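Local coordinates for protein phosphoglycerol transferase GacH (Streptococcus pyogenes MGAS5005, PDB 6DGM) that probably transfers sn-glycerol-1-phosphate onto the rhamnose polysaccharide of the streptococcal cell wall, using the manganese-binding extracellular domain of a membrane protein, at residues 91-103 with 307-319. Sequence-based numbering, arbitrary orientation.
Sequences NMEFQTLTSLPFY and PLINSSDFTAALF
Thr96 lays its methyl CG2 against the rim of the Phe314 ring, 3.6 Å from CD2 and near the ring plane, while its hydroxyl turns back to donate to the carbonyl of Glu93. This beta-branched residue thus gives its greasy branch to the partner and satisfies its polar one within its own helix. Next to it, Ser311 presses OG onto the aliphatic start of Gln95, 3.2 Å from CB. Beyond it the glutamine amide is pinned: NE2 donates to Asn91 O and to Asp83, and OE1 receives Phe102 N at 2.9 Å in an almost straight bond (178°), tying the helix to the chain that follows it. Small serines suit this seam because the backbones come very close: the CA atoms of Ser99 and Ser312 are 4.1 Å apart, and Ser312 CA points its hydrogen at Gln95 O. Ser99 leaves the helix with positive phi. With OG anti to its own carbonyl carbon (chi1 -57°), it meets three waters. One of them also receives the N-H of Thr315, another that of Ala316, so water serves the backbone amides of both residues; the third joins Leu97 O to Thr315 OG1, which also bonds Tyr43. At the other end Pro101 CB sits 3.4 Å above the centre of the Tyr103 ring and 3.6 Å from Ser312 OG. The contact packs helix 89-98, whose beginning carries the manganese ligand Thr89, against the turn from edge strand 308-310 into helix 314-321, within the alkaline phosphatase-like alpha/beta fold of LTA synthase-type enzymes.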
loop_
_atom_site.group_PDB
_atom_site.type_symbol
_atom_site.label_atom_id
_atom_site.label_comp_id
_atom_site.label_asym_id
_atom_site.label_seq_id
_atom_site.Cartn_x
_atom_site.Cartn_y
_atom_site.Cartn_z
ATOM N N ASN A 91 -6.468 5.355 4.737
ATOM C CA ASN A 91 -7.337 4.917 3.649
ATOM C C ASN A 91 -6.549 4.142 2.608
ATOM O O ASN A 91 -7.038 3.138 2.082
ATOM C CB ASN A 91 -8.054 6.107 3.031
ATOM C CG ASN A 91 -9.068 6.701 3.966
ATOM O OD1 ASN A 91 -9.639 5.992 4.792
ATOM N ND2 ASN A 91 -9.284 8.003 3.867
ATOM N N MET A 92 -5.329 4.578 2.294
ATOM C CA MET A 92 -4.483 3.775 1.411
ATOM C C MET A 92 -4.124 2.456 2.081
ATOM O O MET A 92 -4.162 1.387 1.452
ATOM C CB MET A 92 -3.238 4.565 1.012
ATOM C CG MET A 92 -3.400 5.335 -0.317
ATOM S SD MET A 92 -4.791 6.468 -0.409
ATOM C CE MET A 92 -4.244 7.772 0.689
ATOM N N GLU A 93 -3.830 2.510 3.377
ATOM C CA GLU A 93 -3.498 1.318 4.144
ATOM C C GLU A 93 -4.608 0.274 4.066
ATOM O O GLU A 93 -4.353 -0.899 3.759
ATOM C CB GLU A 93 -3.275 1.757 5.586
ATOM C CG GLU A 93 -2.673 0.716 6.522
ATOM C CD GLU A 93 -2.686 1.238 7.943
ATOM O OE1 GLU A 93 -2.540 2.466 8.109
ATOM O OE2 GLU A 93 -2.892 0.439 8.882
ATOM N N PHE A 94 -5.851 0.684 4.337
ATOM C CA PHE A 94 -6.998 -0.217 4.245
ATOM C C PHE A 94 -7.071 -0.883 2.878
ATOM O O PHE A 94 -7.330 -2.089 2.763
ATOM C CB PHE A 94 -8.286 0.589 4.488
ATOM C CG PHE A 94 -9.562 -0.168 4.210
ATOM C CD1 PHE A 94 -10.081 -0.251 2.917
ATOM C CD2 PHE A 94 -10.267 -0.764 5.239
ATOM C CE1 PHE A 94 -11.277 -0.927 2.650
ATOM C CE2 PHE A 94 -11.476 -1.439 4.987
ATOM C CZ PHE A 94 -11.967 -1.538 3.689
ATOM N N GLN A 95 -6.854 -0.107 1.825
ATOM C CA GLN A 95 -6.956 -0.642 0.473
ATOM C C GLN A 95 -5.855 -1.658 0.191
ATOM O O GLN A 95 -6.100 -2.679 -0.481
ATOM C CB GLN A 95 -6.912 0.509 -0.529
ATOM C CG GLN A 95 -8.126 1.417 -0.450
ATOM C CD GLN A 95 -8.029 2.558 -1.387
ATOM O OE1 GLN A 95 -8.382 2.433 -2.552
ATOM N NE2 GLN A 95 -7.519 3.689 -0.904
ATOM N N THR A 96 -4.642 -1.434 0.712
ATOM C CA THR A 96 -3.610 -2.449 0.497
ATOM C C THR A 96 -3.996 -3.768 1.160
ATOM O O THR A 96 -3.771 -4.850 0.597
ATOM C CB THR A 96 -2.233 -1.993 0.997
ATOM O OG1 THR A 96 -2.176 -1.998 2.434
ATOM C CG2 THR A 96 -1.867 -0.619 0.453
ATOM N N LEU A 97 -4.571 -3.709 2.350
ATOM C CA LEU A 97 -4.832 -4.940 3.081
ATOM C C LEU A 97 -6.033 -5.696 2.525
ATOM O O LEU A 97 -5.972 -6.925 2.385
ATOM C CB LEU A 97 -5.063 -4.634 4.552
ATOM C CG LEU A 97 -3.881 -4.066 5.338
ATOM C CD1 LEU A 97 -4.328 -3.779 6.745
ATOM C CD2 LEU A 97 -2.693 -5.028 5.319
ATOM N N THR A 98 -7.124 -4.993 2.223
ATOM C CA THR A 98 -8.350 -5.641 1.776
ATOM C C THR A 98 -8.438 -5.795 0.264
ATOM O O THR A 98 -9.143 -6.693 -0.222
ATOM C CB THR A 98 -9.584 -4.832 2.211
ATOM O OG1 THR A 98 -9.590 -3.555 1.561
ATOM C CG2 THR A 98 -9.621 -4.643 3.729
ATOM N N SER A 99 -7.771 -4.904 -0.476
ATOM C CA SER A 99 -7.878 -4.784 -1.927
ATOM C C SER A 99 -9.228 -4.247 -2.389
ATOM O O SER A 99 -9.568 -4.360 -3.563
ATOM C CB SER A 99 -7.554 -6.098 -2.651
ATOM O OG SER A 99 -6.252 -6.567 -2.323
ATOM N N LEU A 100 -10.022 -3.678 -1.495
ATOM C CA LEU A 100 -11.285 -3.067 -1.891
ATOM C C LEU A 100 -11.054 -1.582 -2.180
ATOM O O LEU A 100 -10.619 -0.850 -1.276
ATOM C CB LEU A 100 -12.304 -3.225 -0.773
ATOM C CG LEU A 100 -12.665 -4.677 -0.417
ATOM C CD1 LEU A 100 -13.571 -4.739 0.793
ATOM C CD2 LEU A 100 -13.308 -5.399 -1.613
ATOM N N PRO A 101 -11.299 -1.105 -3.399
ATOM C CA PRO A 101 -10.942 0.290 -3.708
ATOM C C PRO A 101 -11.865 1.314 -3.070
ATOM O O PRO A 101 -13.098 1.205 -3.092
ATOM C CB PRO A 101 -11.009 0.365 -5.237
ATOM C CG PRO A 101 -11.917 -0.767 -5.628
ATOM C CD PRO A 101 -11.743 -1.840 -4.601
ATOM N N PHE A 102 -11.237 2.368 -2.552
ATOM C CA PHE A 102 -11.967 3.511 -2.011
ATOM C C PHE A 102 -12.883 4.121 -3.056
ATOM O O PHE A 102 -13.976 4.592 -2.728
ATOM C CB PHE A 102 -10.929 4.536 -1.540
ATOM C CG PHE A 102 -11.441 5.569 -0.571
ATOM C CD1 PHE A 102 -12.733 5.554 -0.081
ATOM C CD2 PHE A 102 -10.578 6.550 -0.120
ATOM C CE1 PHE A 102 -13.157 6.509 0.831
ATOM C CE2 PHE A 102 -10.998 7.504 0.787
ATOM C CZ PHE A 102 -12.281 7.483 1.262
ATOM N N TYR A 103 -12.468 4.113 -4.323
ATOM C CA TYR A 103 -13.252 4.764 -5.359
ATOM C C TYR A 103 -14.605 4.104 -5.593
ATOM O O TYR A 103 -15.447 4.718 -6.261
ATOM C CB TYR A 103 -12.462 4.883 -6.671
ATOM C CG TYR A 103 -11.997 3.612 -7.319
ATOM C CD1 TYR A 103 -12.907 2.704 -7.865
ATOM C CD2 TYR A 103 -10.639 3.329 -7.450
ATOM C CE1 TYR A 103 -12.486 1.545 -8.462
ATOM C CE2 TYR A 103 -10.211 2.181 -8.056
ATOM C CZ TYR A 103 -11.141 1.280 -8.567
ATOM O OH TYR A 103 -10.730 0.111 -9.172
ATOM N N PRO A 307 2.720 0.224 -14.903
ATOM C CA PRO A 307 3.259 1.584 -14.692
ATOM C C PRO A 307 2.409 2.459 -13.793
ATOM O O PRO A 307 2.942 3.408 -13.202
ATOM C CB PRO A 307 3.347 2.169 -16.106
ATOM C CG PRO A 307 2.422 1.311 -16.947
ATOM C CD PRO A 307 2.430 -0.060 -16.321
ATOM N N LEU A 308 1.113 2.175 -13.676
ATOM C CA LEU A 308 0.201 3.005 -12.895
ATOM C C LEU A 308 -0.872 2.078 -12.344
ATOM O O LEU A 308 -1.663 1.505 -13.108
ATOM C CB LEU A 308 -0.418 4.084 -13.778
ATOM C CG LEU A 308 -1.566 4.899 -13.185
ATOM C CD1 LEU A 308 -1.162 5.525 -11.887
ATOM C CD2 LEU A 308 -2.019 5.952 -14.182
ATOM N N ILE A 309 -0.908 1.940 -11.020
ATOM C CA ILE A 309 -1.892 1.099 -10.356
ATOM C C ILE A 309 -2.421 1.847 -9.139
ATOM O O ILE A 309 -1.960 2.936 -8.800
ATOM C CB ILE A 309 -1.329 -0.277 -9.965
ATOM C CG1 ILE A 309 -0.218 -0.149 -8.925
ATOM C CG2 ILE A 309 -0.824 -1.019 -11.228
ATOM C CD1 ILE A 309 0.399 -1.501 -8.559
ATOM N N ASN A 310 -3.418 1.252 -8.500
ATOM C CA ASN A 310 -4.032 1.800 -7.302
ATOM C C ASN A 310 -3.511 1.057 -6.084
ATOM O O ASN A 310 -3.014 -0.063 -6.185
ATOM C CB ASN A 310 -5.541 1.567 -7.391
ATOM C CG ASN A 310 -6.338 2.622 -6.668
ATOM O OD1 ASN A 310 -6.058 3.821 -6.779
ATOM N ND2 ASN A 310 -7.348 2.184 -5.918
ATOM N N SER A 311 -3.660 1.683 -4.910
ATOM C CA SER A 311 -3.241 1.022 -3.673
ATOM C C SER A 311 -3.963 -0.312 -3.477
ATOM O O SER A 311 -3.392 -1.262 -2.927
ATOM C CB SER A 311 -3.484 1.934 -2.466
ATOM O OG SER A 311 -4.857 2.292 -2.284
ATOM N N SER A 312 -5.219 -0.398 -3.917
ATOM C CA SER A 312 -6.007 -1.610 -3.764
ATOM C C SER A 312 -5.500 -2.757 -4.625
ATOM O O SER A 312 -5.901 -3.900 -4.397
ATOM C CB SER A 312 -7.471 -1.308 -4.107
ATOM O OG SER A 312 -7.558 -0.744 -5.398
ATOM N N ASP A 313 -4.638 -2.478 -5.605
ATOM C CA ASP A 313 -4.119 -3.477 -6.518
ATOM C C ASP A 313 -2.877 -4.193 -5.998
ATOM O O ASP A 313 -2.410 -5.125 -6.650
ATOM C CB ASP A 313 -3.715 -2.815 -7.849
ATOM C CG ASP A 313 -4.888 -2.316 -8.664
ATOM O OD1 ASP A 313 -5.948 -2.984 -8.690
ATOM O OD2 ASP A 313 -4.731 -1.237 -9.287
ATOM N N PHE A 314 -2.307 -3.757 -4.862
ATOM C CA PHE A 314 -0.994 -4.262 -4.484
ATOM C C PHE A 314 -1.007 -5.767 -4.243
ATOM O O PHE A 314 -0.063 -6.458 -4.631
ATOM C CB PHE A 314 -0.455 -3.547 -3.252
ATOM C CG PHE A 314 0.080 -2.156 -3.526
ATOM C CD1 PHE A 314 0.630 -1.804 -4.748
ATOM C CD2 PHE A 314 0.032 -1.204 -2.542
ATOM C CE1 PHE A 314 1.112 -0.508 -4.962
ATOM C CE2 PHE A 314 0.507 0.081 -2.750
ATOM C CZ PHE A 314 1.055 0.424 -3.944
ATOM N N THR A 315 -2.052 -6.297 -3.599
ATOM C CA THR A 315 -2.048 -7.724 -3.284
ATOM C C THR A 315 -2.080 -8.573 -4.553
ATOM O O THR A 315 -1.326 -9.536 -4.680
ATOM C CB THR A 315 -3.191 -8.097 -2.344
ATOM O OG1 THR A 315 -3.082 -7.322 -1.157
ATOM C CG2 THR A 315 -3.112 -9.594 -1.945
ATOM N N ALA A 316 -2.934 -8.233 -5.508
ATOM C CA ALA A 316 -2.916 -8.972 -6.766
ATOM C C ALA A 316 -1.553 -8.867 -7.435
ATOM O O ALA A 316 -1.040 -9.847 -7.994
ATOM C CB ALA A 316 -4.010 -8.466 -7.693
ATOM N N ALA A 317 -0.948 -7.682 -7.386
ATOM C CA ALA A 317 0.367 -7.522 -7.986
ATOM C C ALA A 317 1.418 -8.320 -7.236
ATOM O O ALA A 317 2.374 -8.813 -7.846
ATOM C CB ALA A 317 0.744 -6.052 -8.045
ATOM N N LEU A 318 1.251 -8.461 -5.920
ATOM C CA LEU A 318 2.182 -9.250 -5.119
ATOM C C LEU A 318 2.096 -10.724 -5.485
ATOM O O LEU A 318 3.121 -11.407 -5.619
ATOM C CB LEU A 318 1.874 -9.045 -3.630
ATOM C CG LEU A 318 2.495 -10.037 -2.645
ATOM C CD1 LEU A 318 3.973 -9.712 -2.486
ATOM C CD2 LEU A 318 1.792 -10.029 -1.308
ATOM N N PHE A 319 0.877 -11.245 -5.615
ATOM C CA PHE A 319 0.727 -12.629 -6.050
ATOM C C PHE A 319 1.375 -12.845 -7.411
ATOM O O PHE A 319 2.046 -13.860 -7.635
ATOM C CB PHE A 319 -0.750 -13.013 -6.113
ATOM C CG PHE A 319 -1.338 -13.454 -4.790
ATOM C CD1 PHE A 319 -1.699 -12.530 -3.826
ATOM C CD2 PHE A 319 -1.548 -14.796 -4.528
ATOM C CE1 PHE A 319 -2.255 -12.946 -2.618
ATOM C CE2 PHE A 319 -2.083 -15.214 -3.330
ATOM C CZ PHE A 319 -2.438 -14.299 -2.369
HETATM O O HOH W 1 -4.139 -4.778 -2.169
HETATM O O HOH W 2 -5.657 -8.022 -0.086
HETATM O O HOH W 3 -5.280 -6.488 -5.396
HETATM O O HOH W 4 -8.297 -0.400 -8.809
#